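Local coordinates for cellulosome anchoring protein cohesin region (Clostridium thermocellum, PDB 4DH2) that acts as a type I cohesin module of a secreted cellulosome-anchoring protein, binding a dockerin module to form a cohesin–dockerin complex, at residues I16-E22 / I34-N40; T135-S139 / A151-E155. The contacts are given in a common frame with arbitrary orientation. Where two conformers were deposited one is given. Residues are numbered along the deposited sequence.

Interaction 1. Residues I16-E22 / I34-N40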
# COMPACT_ATOMS: atom_id res chain seq x y z
N ILE A 16 13.12 7.06 8.88
CA ILE A 16 12.86 5.65 8.89
C ILE A 16 11.70 5.30 9.85
O ILE A 16 11.41 6.04 10.80
CB ILE A 16 14.18 4.91 9.31
CG1 ILE A 16 14.10 3.42 9.06
CG2 ILE A 16 14.50 5.21 10.78
CD1 ILE A 16 15.47 2.82 8.64
N LEU A 17 11.01 4.21 9.54
CA LEU A 17 10.06 3.57 10.46
C LEU A 17 10.14 2.06 10.29
O LEU A 17 10.86 1.54 9.42
CB LEU A 17 8.63 4.06 10.24
CG LEU A 17 8.08 3.88 8.82
CD1 LEU A 17 7.56 2.52 8.60
CD2 LEU A 17 7.00 4.93 8.57
N ASP A 18 9.41 1.37 11.15
CA ASP A 18 9.33 -0.07 11.10
C ASP A 18 7.90 -0.47 10.78
O ASP A 18 6.96 0.12 11.31
CB ASP A 18 9.71 -0.68 12.45
CG ASP A 18 11.17 -0.47 12.79
OD1 ASP A 18 11.99 -1.27 12.36
OD2 ASP A 18 11.48 0.49 13.48
N VAL A 19 7.77 -1.48 9.92
CA VAL A 19 6.48 -2.04 9.57
C VAL A 19 6.47 -3.51 10.02
O VAL A 19 7.35 -4.27 9.62
CB VAL A 19 6.24 -1.97 8.06
CG1 VAL A 19 4.90 -2.53 7.70
CG2 VAL A 19 6.36 -0.53 7.58
N LEU A 20 5.48 -3.89 10.83
CA LEU A 20 5.43 -5.24 11.41
C LEU A 20 4.11 -5.94 11.12
O LEU A 20 3.05 -5.33 11.18
CB LEU A 20 5.59 -5.16 12.92
CG LEU A 20 6.81 -4.41 13.47
CD1 LEU A 20 6.50 -2.95 13.67
CD2 LEU A 20 7.27 -5.03 14.79
N VAL A 21 4.20 -7.23 10.79
CA VAL A 21 3.01 -8.06 10.78
C VAL A 21 2.94 -8.69 12.17
O VAL A 21 3.86 -9.38 12.57
CB VAL A 21 3.11 -9.16 9.73
CG1 VAL A 21 1.87 -10.08 9.81
CG2 VAL A 21 3.23 -8.56 8.35
N GLU A 22 1.87 -8.42 12.91
CA GLU A 22 1.75 -8.95 14.26
C GLU A 22 1.24 -10.39 14.22
O GLU A 22 0.14 -10.65 13.79
CB GLU A 22 0.83 -8.07 15.10
CG GLU A 22 1.36 -6.64 15.28
CD GLU A 22 2.75 -6.59 15.91
OE1 GLU A 22 3.12 -7.51 16.68
OE2 GLU A 22 3.49 -5.62 15.63
N ILE A 34 -5.60 -10.05 11.68
CA ILE A 34 -4.15 -9.88 11.74
C ILE A 34 -3.85 -8.37 11.71
O ILE A 34 -4.11 -7.70 10.71
CB ILE A 34 -3.45 -10.56 10.55
CG1 ILE A 34 -3.72 -12.07 10.54
CG2 ILE A 34 -1.93 -10.31 10.60
CD1 ILE A 34 -3.23 -12.73 9.32
N PRO A 35 -3.35 -7.82 12.82
CA PRO A 35 -3.01 -6.40 12.87
C PRO A 35 -1.66 -6.18 12.21
O PRO A 35 -0.76 -7.01 12.36
CB PRO A 35 -2.93 -6.09 14.37
CG PRO A 35 -3.45 -7.33 15.07
CD PRO A 35 -3.18 -8.46 14.14
N LEU A 36 -1.56 -5.06 11.51
CA LEU A 36 -0.33 -4.62 10.86
C LEU A 36 -0.00 -3.26 11.48
O LEU A 36 -0.88 -2.40 11.58
CB LEU A 36 -0.54 -4.50 9.35
CG LEU A 36 -1.20 -5.71 8.70
CD1 LEU A 36 -1.48 -5.43 7.24
CD2 LEU A 36 -0.35 -6.95 8.83
N LYS A 37 1.25 -3.07 11.89
CA LYS A 37 1.63 -1.93 12.71
C LYS A 37 2.77 -1.16 12.10
O LYS A 37 3.56 -1.72 11.36
CB LYS A 37 2.10 -2.39 14.10
CG LYS A 37 0.99 -2.75 15.07
CD LYS A 37 1.57 -3.02 16.45
CE LYS A 37 2.09 -1.74 17.10
NZ LYS A 37 3.23 -1.96 18.04
N PHE A 38 2.80 0.13 12.41
CA PHE A 38 3.95 0.97 12.20
C PHE A 38 4.50 1.30 13.57
O PHE A 38 3.74 1.63 14.50
CB PHE A 38 3.57 2.33 11.58
CG PHE A 38 3.09 2.27 10.17
CD1 PHE A 38 3.32 1.16 9.35
CD2 PHE A 38 2.44 3.39 9.63
CE1 PHE A 38 2.86 1.15 8.06
CE2 PHE A 38 1.99 3.38 8.32
CZ PHE A 38 2.20 2.25 7.54
N GLU A 39 5.82 1.21 13.70
CA GLU A 39 6.51 1.64 14.91
C GLU A 39 7.62 2.61 14.54
O GLU A 39 8.17 2.53 13.44
CB GLU A 39 7.09 0.43 15.66
CG GLU A 39 6.04 -0.49 16.29
CD GLU A 39 6.66 -1.70 17.00
OE1 GLU A 39 7.89 -1.88 16.94
OE2 GLU A 39 5.89 -2.47 17.61
N ASN A 40 7.95 3.51 15.46
CA ASN A 40 8.97 4.52 15.23
C ASN A 40 8.62 5.42 14.04
O ASN A 40 9.48 5.76 13.23
CB ASN A 40 10.31 3.85 15.03
CG ASN A 40 10.70 3.02 16.23
OD1 ASN A 40 10.66 3.52 17.36
ND2 ASN A 40 10.98 1.74 16.02
O HOH W 1 5.30 -5.05 17.82
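This is antiparallel strand pairing within a β hairpin: 16-22 and 34-40 run side by side as neighbouring strands in one wall of the cohesin β-sandwich. The two strand axes approach to 4.7 Å, with 159° between their directions. D18 and E39 form a hydrogen-bonded pair, with N of D18 to O of E39 and N of E39 to O of D18 both at 2.9 Å. L20 and K37 repeat the pattern, L20 N to K37 O at 2.9 Å and K37 N to L20 O at 3.0 Å. Beyond them, E22 N donates to P35 O (3.0 Å).

The non-hydrogen-bonded pairs, V19 with F38 and V21 with L36, turn their side chains to the sandwich interior. There V19 CG2 lies 3.9 Å from F38 CD1, and V21 CG2 4.0 Å from L36 CD2. The F38 ring continues into an aromatic cluster, stacking on F110 and meeting F49 edge-to-face.

D18, L20, K37 and E39 occupy the other face, which is more polar. K37 NZ forms a salt bridge along its own strand with E39 OE2 (2.7 Å), and L20 CD1 packs 3.6 Å from E39 CD. Water 1 donates to E22 OE2 (2.9 Å) and to E39 OE2 (2.7 Å), bridging two carboxylates whose OE2 atoms are 4.4 Å apart. Where the strand ends, N40 ND2 donates to D18 OD2 at 2.9 Å.

The pair is thus amphipathic: V19, V21, L36 and F38 face the core, with L20 the apolar member of the other face, where K37 supplies a positive charge while N40 and the water donate hydrogen bonds to the carboxylates.

Interaction 2. Residues T135-S139 / A151-E155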
# COMPACT_ATOMS: atom_id res chain seq x y z
N THR A 135 4.28 -12.09 3.76
CA THR A 135 5.49 -11.46 3.29
C THR A 135 5.18 -10.09 2.70
O THR A 135 4.02 -9.70 2.59
CB THR A 135 6.17 -12.27 2.22
OG1 THR A 135 5.29 -12.43 1.11
CG2 THR A 135 6.50 -13.66 2.76
N PHE A 136 6.23 -9.39 2.29
CA PHE A 136 6.04 -8.06 1.72
C PHE A 136 6.51 -7.98 0.32
O PHE A 136 7.42 -8.69 -0.07
CB PHE A 136 6.88 -7.06 2.47
CG PHE A 136 6.40 -6.79 3.81
CD1 PHE A 136 5.35 -5.93 4.02
CD2 PHE A 136 6.98 -7.40 4.90
CE1 PHE A 136 4.89 -5.68 5.27
CE2 PHE A 136 6.51 -7.15 6.16
CZ PHE A 136 5.49 -6.30 6.35
N GLY A 137 5.91 -7.07 -0.43
CA GLY A 137 6.46 -6.64 -1.69
C GLY A 137 7.05 -5.24 -1.59
O GLY A 137 7.69 -4.82 -0.61
N GLU A 138 6.79 -4.50 -2.64
CA GLU A 138 7.16 -3.09 -2.68
C GLU A 138 6.56 -2.27 -1.52
O GLU A 138 5.48 -2.54 -0.99
CB GLU A 138 6.76 -2.47 -4.03
CG GLU A 138 5.27 -2.51 -4.33
CD GLU A 138 4.49 -1.52 -3.49
OE1 GLU A 138 3.35 -1.87 -3.09
OE2 GLU A 138 5.01 -0.40 -3.24
N SER A 139 7.32 -1.28 -1.11
CA SER A 139 6.99 -0.47 0.02
C SER A 139 7.61 0.88 -0.28
O SER A 139 8.82 0.99 -0.47
CB SER A 139 7.61 -1.07 1.27
OG SER A 139 7.59 -0.17 2.34
N ALA A 151 11.24 2.11 5.19
CA ALA A 151 10.41 1.25 5.99
C ALA A 151 11.18 -0.05 6.23
O ALA A 151 11.50 -0.76 5.29
CB ALA A 151 9.12 0.93 5.25
N VAL A 152 11.50 -0.33 7.49
CA VAL A 152 12.13 -1.59 7.81
C VAL A 152 11.02 -2.63 7.97
O VAL A 152 10.28 -2.59 8.95
CB VAL A 152 12.91 -1.50 9.12
CG1 VAL A 152 13.60 -2.87 9.40
CG2 VAL A 152 13.90 -0.33 9.10
N LEU A 153 10.93 -3.53 7.02
CA LEU A 153 9.84 -4.50 7.01
C LEU A 153 10.17 -5.77 7.79
O LEU A 153 11.24 -6.38 7.64
CB LEU A 153 9.55 -4.87 5.58
CG LEU A 153 9.26 -3.70 4.63
CD1 LEU A 153 9.05 -4.19 3.23
CD2 LEU A 153 8.04 -2.91 5.10
N LYS A 154 9.25 -6.18 8.63
CA LYS A 154 9.38 -7.40 9.37
C LYS A 154 8.20 -8.30 9.04
O LYS A 154 7.07 -7.93 9.29
CB LYS A 154 9.46 -7.06 10.85
CG LYS A 154 10.63 -6.15 11.20
CD LYS A 154 10.40 -5.45 12.53
CE LYS A 154 11.70 -4.92 13.15
NZ LYS A 154 11.40 -4.26 14.46
N GLU A 155 8.49 -9.46 8.45
CA GLU A 155 7.46 -10.39 8.04
C GLU A 155 6.81 -10.98 9.27
O GLU A 155 7.31 -10.80 10.38
CB GLU A 155 8.06 -11.50 7.20
CG GLU A 155 8.51 -11.00 5.84
CD GLU A 155 9.14 -12.07 4.94
OE1 GLU A 155 9.56 -13.13 5.44
OE2 GLU A 155 9.24 -11.81 3.72
O HOH W 2 9.16 -9.88 2.28
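Strands 129-142 and 149-161 form a β hairpin of the cohesin sandwich, but have parted over most of 135-139 and 151-155: the CA atoms of T135 and E155 are still 5.3 Å apart, those of S139 and A151 already 7.1 Å. Their axes come no closer than 7.8 Å, and no direct hydrogen bond crosses the gap. Each segment instead pairs its backbone outward: T135 and G137 with strand 48-54, V152 with strand 15-27. The opening lies where the two walls of the sandwich separate, and side chains fill it.

Apolar packing centres on F136: L153 CB sits over one face of its ring in a CH-pi contact, 4.0 Å from the centroid and 25° off the ring normal.

At the ring edge, van der Waals contacts bring F136 CE2 3.3 Å from K154 O and 3.8 Å from E155 N; T135 CG2 lies 3.4 Å from E155 OE2, and S139 OG 3.5 Å from A151 CB and 3.9 Å from L153 CD2, that buried hydroxyl having no polar partner in the model.

The polar link runs through solvent: water 2 accepts from F136 N at 3.0 Å and donates to E155 OE2 at a short 2.4 Å.

Interaction 1 lies within one wall; interaction 2 joins the edge of that wall, strand 149-161, to strand 129-142 of the other; their centres are about 9 Å apart. Strand 15-27 runs parallel to its neighbour 149-161; probable hydrogen bonds join them, L17 O to V152 N at 2.8 Å and V19 O to K154 N at 2.9 Å. Outside, V152 packs against I16 and D18, CG2 of V152 lying 3.5 Å from I16 CD1. Inside, V19 touches L153 and V21 touches F136, so the side-chain-filled opening of interaction 2 continues the core begun by the hairpin of interaction 1. The bound dockerin chain does not touch either segment of interaction 1.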